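Putative NADH-flavin reductase (PDB 4R01) probably binds NAD(P)H in a Rossmann fold and, as a putative NADH-flavin reductase, may pass its electrons to a flavin. Local coordinates at residues A[152-157]-A[180-184]; A[172-176]-A[206-210]. All coordinates share one frame; numbering follows the deposited sequence.

In the fold
Both contacts lie in the C-terminal part of the Rossmann domain, their centres about 10 Å apart and on the same side of the chain's centre. Along the sequence their segments alternate: 152-157, 172-176, 180-184, 206-210. Interaction 1 pairs strands 154-156 and 181-183 into a small parallel sheet apart from the eight-stranded main sheet; interaction 2 lays the loop that follows strand 165-168 against strand 203-209 of that main sheet. They touch directly, Q181 O lying 2.8 Å from E209 N in a probable hydrogen bond, while F172 packs on V153 and S180. The two-stranded sheet is thereby joined to strand 203-209, near the C-terminus, with other subunits of the tetramer bordering both contacts.

Interaction 1: residues A[152-157]-A[180-184]; sequences AVDFIP and SQISY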
loop_
_atom_site.group_PDB
_atom_site.type_symbol
_atom_site.label_atom_id
_atom_site.label_comp_id
_atom_site.label_asym_id
_atom_site.label_seq_id
_atom_site.Cartn_x
_atom_site.Cartn_y
_atom_site.Cartn_z
ATOM N N ALA A 152 4.531 16.501 3.073
ATOM C CA ALA A 152 4.165 15.184 2.577
ATOM C C ALA A 152 4.550 14.121 3.598
ATOM O O ALA A 152 5.193 14.423 4.602
ATOM C CB ALA A 152 4.827 14.914 1.246
ATOM N N VAL A 153 4.151 12.879 3.338
ATOM C CA VAL A 153 4.472 11.769 4.227
ATOM C C VAL A 153 5.979 11.613 4.362
ATOM O O VAL A 153 6.512 11.535 5.469
ATOM C CB VAL A 153 3.862 10.452 3.720
ATOM C CG1 VAL A 153 4.359 9.278 4.553
ATOM C CG2 VAL A 153 2.345 10.539 3.740
ATOM N N ASP A 154 6.661 11.579 3.222
ATOM C CA ASP A 154 8.114 11.527 3.199
ATOM C C ASP A 154 8.669 12.941 3.036
ATOM O O ASP A 154 8.632 13.513 1.947
ATOM C CB ASP A 154 8.605 10.614 2.075
ATOM C CG ASP A 154 10.060 10.219 2.239
ATOM O OD1 ASP A 154 10.565 10.245 3.383
ATOM O OD2 ASP A 154 10.699 9.871 1.225
ATOM N N PHE A 155 9.180 13.515 4.098
ATOM C CA PHE A 155 9.678 14.872 4.140
ATOM C C PHE A 155 11.191 14.824 4.222
ATOM O O PHE A 155 11.757 14.373 5.188
ATOM C CB PHE A 155 9.096 15.541 5.376
ATOM C CG PHE A 155 9.085 17.022 5.355
ATOM C CD1 PHE A 155 9.131 17.725 4.188
ATOM C CD2 PHE A 155 9.020 17.704 6.524
ATOM C CE1 PHE A 155 9.117 19.084 4.188
ATOM C CE2 PHE A 155 8.993 19.057 6.535
ATOM C CZ PHE A 155 9.039 19.751 5.366
ATOM N N ILE A 156 11.847 15.279 3.183
ATOM C CA ILE A 156 13.279 15.044 3.026
ATOM C C ILE A 156 14.109 16.330 3.074
ATOM O O ILE A 156 13.992 17.185 2.194
ATOM C CB ILE A 156 13.564 14.305 1.700
ATOM C CG1 ILE A 156 12.680 13.059 1.587
ATOM C CG2 ILE A 156 15.030 13.930 1.597
ATOM C CD1 ILE A 156 12.474 12.567 0.170
ATOM N N PRO A 157 14.955 16.460 4.115
ATOM C CA PRO A 157 15.813 17.620 4.393
ATOM C C PRO A 157 16.633 18.097 3.197
ATOM O O PRO A 157 16.481 19.240 2.770
ATOM C CB PRO A 157 16.735 17.108 5.500
ATOM C CG PRO A 157 15.913 16.119 6.223
ATOM C CD PRO A 157 15.083 15.432 5.165
ATOM N N SER A 180 3.621 10.209 -1.906
ATOM C CA SER A 180 3.575 11.447 -1.141
ATOM C C SER A 180 4.947 11.772 -0.556
ATOM O O SER A 180 5.313 11.268 0.506
ATOM C CB SER A 180 2.534 11.353 -0.026
ATOM O OG SER A 180 2.539 12.525 0.770
ATOM N N GLN A 181 5.704 12.607 -1.261
ATOM C CA GLN A 181 7.024 13.027 -0.802
ATOM C C GLN A 181 7.271 14.478 -1.189
ATOM O O GLN A 181 6.653 14.985 -2.123
ATOM C CB GLN A 181 8.121 12.136 -1.389
ATOM C CG GLN A 181 8.254 12.248 -2.900
ATOM C CD GLN A 181 9.437 11.477 -3.449
ATOM O OE1 GLN A 181 9.418 10.249 -3.517
ATOM N NE2 GLN A 181 10.475 12.200 -3.852
ATOM N N ILE A 182 8.165 15.146 -0.465
ATOM C CA ILE A 182 8.595 16.489 -0.844
ATOM C C ILE A 182 9.898 16.862 -0.137
ATOM O O ILE A 182 10.158 16.430 0.988
ATOM C CB ILE A 182 7.505 17.551 -0.536
ATOM C CG1 ILE A 182 7.784 18.848 -1.301
ATOM C CG2 ILE A 182 7.383 17.802 0.964
ATOM C CD1 ILE A 182 6.677 19.873 -1.192
ATOM N N SER A 183 10.726 17.649 -0.816
ATOM C CA SER A 183 11.976 18.126 -0.237
ATOM C C SER A 183 11.716 19.340 0.643
ATOM O O SER A 183 10.686 20.001 0.506
ATOM C CB SER A 183 12.978 18.479 -1.334
ATOM O OG SER A 183 12.511 19.568 -2.109
ATOM N N TYR A 184 12.645 19.630 1.548
ATOM C CA TYR A 184 12.542 20.827 2.375
ATOM C C TYR A 184 12.548 22.069 1.494
ATOM O O TYR A 184 11.817 23.023 1.751
ATOM C CB TYR A 184 13.677 20.889 3.400
ATOM C CG TYR A 184 13.412 20.104 4.670
ATOM C CD1 TYR A 184 12.572 18.995 4.666
ATOM C CD2 TYR A 184 13.992 20.482 5.878
ATOM C CE1 TYR A 184 12.326 18.278 5.824
ATOM C CE2 TYR A 184 13.750 19.772 7.043
ATOM C CZ TYR A 184 12.915 18.670 7.009
ATOM O OH TYR A 184 12.668 17.959 8.163
#
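Y184 and F155 carry the flat groups of this contact. Y184 CE1 stands 3.3 Å above the centre of one face of the F155 ring, while I182 O lies at that ring's edge, near its plane. The two rings meet obliquely, planes at 40° and centroids 4.2 Å apart. One face of the Y184 ring receives P157 CA in a CH-pi contact, 3.5 Å from the ring centroid, so the tyrosine is packed between F155 and the proline. F155 reaches it with CG anti to the backbone N (chi1 -159°), and its CD1 also touches I182 CG2.

Strands 154-156 and 181-183 run parallel, forming a two-stranded sheet with D154 opposite Q181, F155 opposite I182 and I156 opposite S183. D154 is gripped through both backbone groups: its N donates to S180 O, and its O accepts I182 N nearly along the C=O axis. I156 N then bonds I182 O in the carbonyl plane. Y184 N reaches I156 O at 2.9 Å from above the plane of the I156 carbonyl, extending the ladder to the point where helix 184-196 starts; S183, its N-cap, bonds D186 N through OG.

At the other end V153 N points almost straight at S180 OG (3.1 Å, 175° at the hydrogen), beside A152 CB. A second subunit borders this sheet: its K129 forms a salt bridge with D154, and its D72 takes a hydrogen bond with Y184 OH.

Interaction 2: residues A[172-176]-A[206-210]; sequences FTTNE and SLLEK
L208 has CG set between its backbone N and carbonyl carbon (chi1 63°), and from there CD1 and CD2 both touch the loop 172-176; N175, with chi1 59°, brings its amide to the side chain of K210. Segment 206-210 belongs to strand 203-209, which runs parallel to 145-150 and antiparallel to the edge strand 165-168 in the mixed Rossmann-type sheet, and the loop it meets runs from strand 165-168 toward strand 181-183. Between the two segments there is no hydrogen bond: side chains pack on backbone and on one another.

The L208 methyls divide the loop between them. CD2 approaches T173 O to 3.2 Å and also rests on T173 CB and CG2, the two side chains crossing at about a right angle. CD1 turns to the next peptide and comes within 4.0 Å of N175 N. Farther along, N175 CB lies beside the E209 carbonyl, 3.7 Å from E209 O.

The loop is shaped by its own polar bonds. T174 OG1 donates to N175 O in the carbonyl plane, on a lone pair, bridging adjacent residues, and N175 OD1 accepts the backbone N of K177 and of I179, which fixes the rotation of the amide and leaves ND2 facing K210. The loop also meets a third subunit, through backbone hydrogen bonds from T174 and E176.

E209 is shared: OE2 bonds Q181 NE2, while OE1 accepts a weak hydrogen bond from K210 NZ, as part of a salt bridge. The exposed, poorly ordered K210 bends at its last torsion (chi4 72°), and the aliphatic part of its chain passes obliquely across the amide, CD lying 3.4 Å from N175 ND2.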
loop_
_atom_site.group_PDB
_atom_site.type_symbol
_atom_site.label_atom_id
_atom_site.label_comp_id
_atom_site.label_asym_id
_atom_site.label_seq_id
_atom_site.Cartn_x
_atom_site.Cartn_y
_atom_site.Cartn_z
ATOM N N PHE A 172 -5.440 13.798 2.687
ATOM C CA PHE A 172 -4.244 13.159 2.145
ATOM C C PHE A 172 -4.300 13.029 0.623
ATOM O O PHE A 172 -5.289 12.555 0.059
ATOM C CB PHE A 172 -4.042 11.782 2.782
ATOM C CG PHE A 172 -2.947 10.970 2.145
ATOM C CD1 PHE A 172 -1.623 11.353 2.266
ATOM C CD2 PHE A 172 -3.243 9.818 1.437
ATOM C CE1 PHE A 172 -0.616 10.606 1.685
ATOM C CE2 PHE A 172 -2.244 9.068 0.855
ATOM C CZ PHE A 172 -0.928 9.464 0.979
ATOM N N THR A 173 -3.224 13.455 -0.027
ATOM C CA THR A 173 -3.149 13.518 -1.478
ATOM C C THR A 173 -1.815 12.941 -1.946
ATOM O O THR A 173 -0.816 13.025 -1.237
ATOM C CB THR A 173 -3.319 14.978 -1.975
ATOM O OG1 THR A 173 -4.639 15.436 -1.656
ATOM C CG2 THR A 173 -3.102 15.100 -3.477
ATOM N N THR A 174 -1.811 12.323 -3.120
ATOM C CA THR A 174 -0.580 11.835 -3.723
ATOM C C THR A 174 -0.388 12.500 -5.077
ATOM O O THR A 174 -1.279 13.203 -5.551
ATOM C CB THR A 174 -0.603 10.309 -3.902
ATOM O OG1 THR A 174 -1.515 9.964 -4.954
ATOM C CG2 THR A 174 -1.031 9.622 -2.612
ATOM N N ASN A 175 0.768 12.293 -5.698
ATOM C CA ASN A 175 0.938 12.708 -7.084
ATOM C C ASN A 175 0.461 11.585 -8.001
ATOM O O ASN A 175 -0.125 10.612 -7.526
ATOM C CB ASN A 175 2.391 13.093 -7.384
ATOM C CG ASN A 175 3.377 11.962 -7.138
ATOM O OD1 ASN A 175 3.020 10.785 -7.154
ATOM N ND2 ASN A 175 4.636 12.323 -6.924
ATOM N N GLU A 176 0.730 11.705 -9.299
ATOM C CA GLU A 176 0.237 10.738 -10.281
ATOM C C GLU A 176 0.852 9.347 -10.112
ATOM O O GLU A 176 0.356 8.373 -10.675
ATOM C CB GLU A 176 0.494 11.244 -11.705
ATOM C CG GLU A 176 1.961 11.268 -12.102
ATOM C CD GLU A 176 2.180 11.731 -13.530
ATOM O OE1 GLU A 176 1.188 12.088 -14.202
ATOM O OE2 GLU A 176 3.344 11.737 -13.983
ATOM N N SER A 206 -1.728 21.503 2.609
ATOM C CA SER A 206 -0.690 20.479 2.542
ATOM C C SER A 206 0.114 20.610 1.251
ATOM O O SER A 206 -0.401 21.078 0.233
ATOM C CB SER A 206 -1.302 19.079 2.652
ATOM O OG SER A 206 -2.304 18.883 1.672
ATOM N N LEU A 207 1.377 20.197 1.303
ATOM C CA LEU A 207 2.279 20.337 0.164
ATOM C C LEU A 207 2.923 19.005 -0.210
ATOM O O LEU A 207 3.125 18.148 0.650
ATOM C CB LEU A 207 3.359 21.378 0.470
ATOM C CG LEU A 207 2.853 22.800 0.715
ATOM C CD1 LEU A 207 3.979 23.694 1.220
ATOM C CD2 LEU A 207 2.254 23.362 -0.560
ATOM N N LEU A 208 3.242 18.836 -1.493
ATOM C CA LEU A 208 3.855 17.599 -1.971
ATOM C C LEU A 208 4.456 17.792 -3.357
ATOM O O LEU A 208 4.084 18.719 -4.071
ATOM C CB LEU A 208 2.822 16.461 -1.957
ATOM C CG LEU A 208 1.547 16.458 -2.819
ATOM C CD1 LEU A 208 1.765 15.829 -4.206
ATOM C CD2 LEU A 208 0.370 15.825 -2.073
ATOM N N GLU A 209 5.395 16.923 -3.721
ATOM C CA GLU A 209 6.155 17.057 -4.966
ATOM C C GLU A 209 5.324 16.727 -6.206
ATOM O O GLU A 209 4.360 15.968 -6.125
ATOM C CB GLU A 209 7.393 16.156 -4.926
ATOM C CG GLU A 209 8.403 16.390 -6.039
ATOM C CD GLU A 209 9.472 15.316 -6.080
ATOM O OE1 GLU A 209 9.986 15.021 -7.181
ATOM O OE2 GLU A 209 9.795 14.762 -5.011
ATOM N N LYS A 210 5.725 17.305 -7.341
ATOM C CA LYS A 210 5.130 17.055 -8.659
ATOM C C LYS A 210 3.712 17.601 -8.763
ATOM O O LYS A 210 3.347 18.216 -9.767
ATOM C CB LYS A 210 5.136 15.560 -8.989
ATOM C CG LYS A 210 6.508 14.908 -8.905
ATOM C CD LYS A 210 6.485 13.499 -9.475
ATOM C CE LYS A 210 7.844 12.827 -9.337
ATOM N NZ LYS A 210 8.147 12.474 -7.920
#